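Local coordinates for F-actin-capping protein subunit alpha (Plasmodium berghei, PDB 7A0H), which probably caps the fast-growing barbed ends of actin filaments, blocking subunit exchange there without severing them, and assembles as an asymmetric homodimer, at residues H267-N271 with K282-L286. Numbering follows the deposited sequence.
Sequences HLIAN and KIIPL
Ile-269 and Ile-284 form the hydrogen-bonded pair of a short, strongly twisted antiparallel hairpin, whose strand segments 268-270 and 283-285 run at 137° to each other. Ile-269 N donates to Ile-284 O at 2.6 Å, and Ile-284 N returns a bond to Ile-269 O at 2.9 Å; both are nearly straight. A third bond, Asn-271 N to Lys-282 O at 2.7 Å, closes the pairing beside the loop. Beta-branched isoleucine suits such extended backbone. In both residues of the central pair CG1 sits between the backbone N and the carbonyl carbon (chi1 74° in Ile-269, 55° in Ile-284), and the two CG1 atoms meet at 4.0 Å on a shared face. From there the side chains part: CD1 of Ile-269 lies against CD2 of Leu-286 at a tight 3.5 Å, the two side chains crossing at about a right angle, while CD1 of Ile-284 reaches CB and CG of Asn-271. The Asn-271 amide is held by Ser-273 N and Arg-281 O. Ala-270 and Ile-283 occupy the other face. Because Ile-284 makes the cross-strand bonds, the missing N-H of Pro-285 costs none of them. The hairpin follows helix 243-266, its centre about 26 Å from that of the chain, and packs against the second subunit. There Glu-221 OE2, in the turn between strands 206-220 and 223-238, accepts from Lys-282 N and Ile-283 N. Lys-282 NZ bonds Leu-276 O and Asn-279 O of its own loop and Tyr-183 OH on the second subunit's strand 170-183, while Tyr-219 on that subunit's strand 206-220 makes a cation-pi contact with Lys-282.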
loop_
_atom_site.group_PDB
_atom_site.type_symbol
_atom_site.label_atom_id
_atom_site.label_comp_id
_atom_site.label_asym_id
_atom_site.label_seq_id
_atom_site.Cartn_x
_atom_site.Cartn_y
_atom_site.Cartn_z
ATOM N N HIS A 267 11.543 11.870 -15.152
ATOM C CA HIS A 267 10.722 11.704 -16.363
ATOM C C HIS A 267 9.512 10.773 -16.206
ATOM O O HIS A 267 9.008 10.239 -17.208
ATOM C CB HIS A 267 11.601 11.242 -17.522
ATOM C CG HIS A 267 12.594 12.276 -17.945
ATOM N ND1 HIS A 267 13.650 12.662 -17.147
ATOM C CD2 HIS A 267 12.621 13.091 -19.024
ATOM C CE1 HIS A 267 14.332 13.620 -17.750
ATOM N NE2 HIS A 267 13.732 13.891 -18.894
ATOM N N LEU A 268 9.084 10.500 -14.983
ATOM C CA LEU A 268 7.829 9.803 -14.778
ATOM C C LEU A 268 6.699 10.787 -14.980
ATOM O O LEU A 268 6.810 11.947 -14.579
ATOM C CB LEU A 268 7.755 9.257 -13.364
ATOM C CG LEU A 268 8.827 8.208 -13.111
ATOM C CD1 LEU A 268 8.701 7.783 -11.723
ATOM C CD2 LEU A 268 8.651 7.051 -14.041
ATOM N N ILE A 269 5.601 10.331 -15.587
ATOM C CA ILE A 269 4.396 11.145 -15.663
ATOM C C ILE A 269 3.167 10.356 -15.253
ATOM O O ILE A 269 3.182 9.127 -15.122
ATOM C CB ILE A 269 4.229 11.698 -17.087
ATOM C CG1 ILE A 269 3.774 10.557 -17.986
ATOM C CG2 ILE A 269 5.615 12.258 -17.536
ATOM C CD1 ILE A 269 3.393 10.959 -19.359
ATOM N N ALA A 270 2.098 11.096 -14.976
ATOM C CA ALA A 270 0.823 10.467 -14.662
ATOM C C ALA A 270 0.159 9.992 -15.957
ATOM O O ALA A 270 0.039 10.765 -16.916
ATOM C CB ALA A 270 -0.057 11.450 -13.912
ATOM N N ASN A 271 -0.254 8.728 -15.999
ATOM C CA ASN A 271 -0.966 8.220 -17.169
ATOM C C ASN A 271 -2.338 8.892 -17.259
ATOM O O ASN A 271 -3.051 8.991 -16.256
ATOM C CB ASN A 271 -1.104 6.694 -17.084
ATOM C CG ASN A 271 -1.690 6.063 -18.362
ATOM O OD1 ASN A 271 -2.174 6.755 -19.239
ATOM N ND2 ASN A 271 -1.665 4.738 -18.441
ATOM N N LYS A 282 -0.812 3.609 -13.441
ATOM C CA LYS A 282 -1.237 4.998 -13.354
ATOM C C LYS A 282 -0.061 5.950 -13.433
ATOM O O LYS A 282 -0.229 7.130 -13.762
ATOM C CB LYS A 282 -2.039 5.221 -12.069
ATOM C CG LYS A 282 -3.384 4.425 -12.052
ATOM C CD LYS A 282 -4.105 4.671 -10.762
ATOM C CE LYS A 282 -5.494 3.939 -10.725
ATOM N NZ LYS A 282 -5.395 2.485 -11.128
ATOM N N ILE A 283 1.131 5.441 -13.156
ATOM C CA ILE A 283 2.371 6.176 -13.259
ATOM C C ILE A 283 3.203 5.494 -14.311
ATOM O O ILE A 283 3.339 4.264 -14.262
ATOM C CB ILE A 283 3.116 6.230 -11.922
ATOM C CG1 ILE A 283 2.236 6.985 -10.924
ATOM C CG2 ILE A 283 4.469 6.816 -12.130
ATOM C CD1 ILE A 283 2.772 6.987 -9.537
ATOM N N ILE A 284 3.719 6.256 -15.252
ATOM C CA ILE A 284 4.481 5.708 -16.349
ATOM C C ILE A 284 5.612 6.649 -16.782
ATOM O O ILE A 284 5.598 7.849 -16.421
ATOM C CB ILE A 284 3.604 5.403 -17.570
ATOM C CG1 ILE A 284 2.846 6.647 -17.962
ATOM C CG2 ILE A 284 2.676 4.259 -17.295
ATOM C CD1 ILE A 284 2.280 6.516 -19.311
ATOM N N PRO A 285 6.626 6.139 -17.436
ATOM C CA PRO A 285 7.621 6.996 -18.092
ATOM C C PRO A 285 7.202 7.331 -19.523
ATOM O O PRO A 285 6.269 6.760 -20.080
ATOM C CB PRO A 285 8.865 6.109 -18.082
ATOM C CG PRO A 285 8.311 4.752 -18.275
ATOM C CD PRO A 285 7.003 4.714 -17.515
ATOM N N LEU A 286 7.871 8.335 -20.083
ATOM C CA LEU A 286 7.844 8.536 -21.545
ATOM C C LEU A 286 8.952 7.753 -22.268
ATOM O O LEU A 286 8.705 6.990 -23.210
ATOM C CB LEU A 286 7.942 10.012 -21.898
ATOM C CG LEU A 286 6.782 10.855 -21.377
ATOM C CD1 LEU A 286 7.022 12.344 -21.539
ATOM C CD2 LEU A 286 5.466 10.443 -22.096
#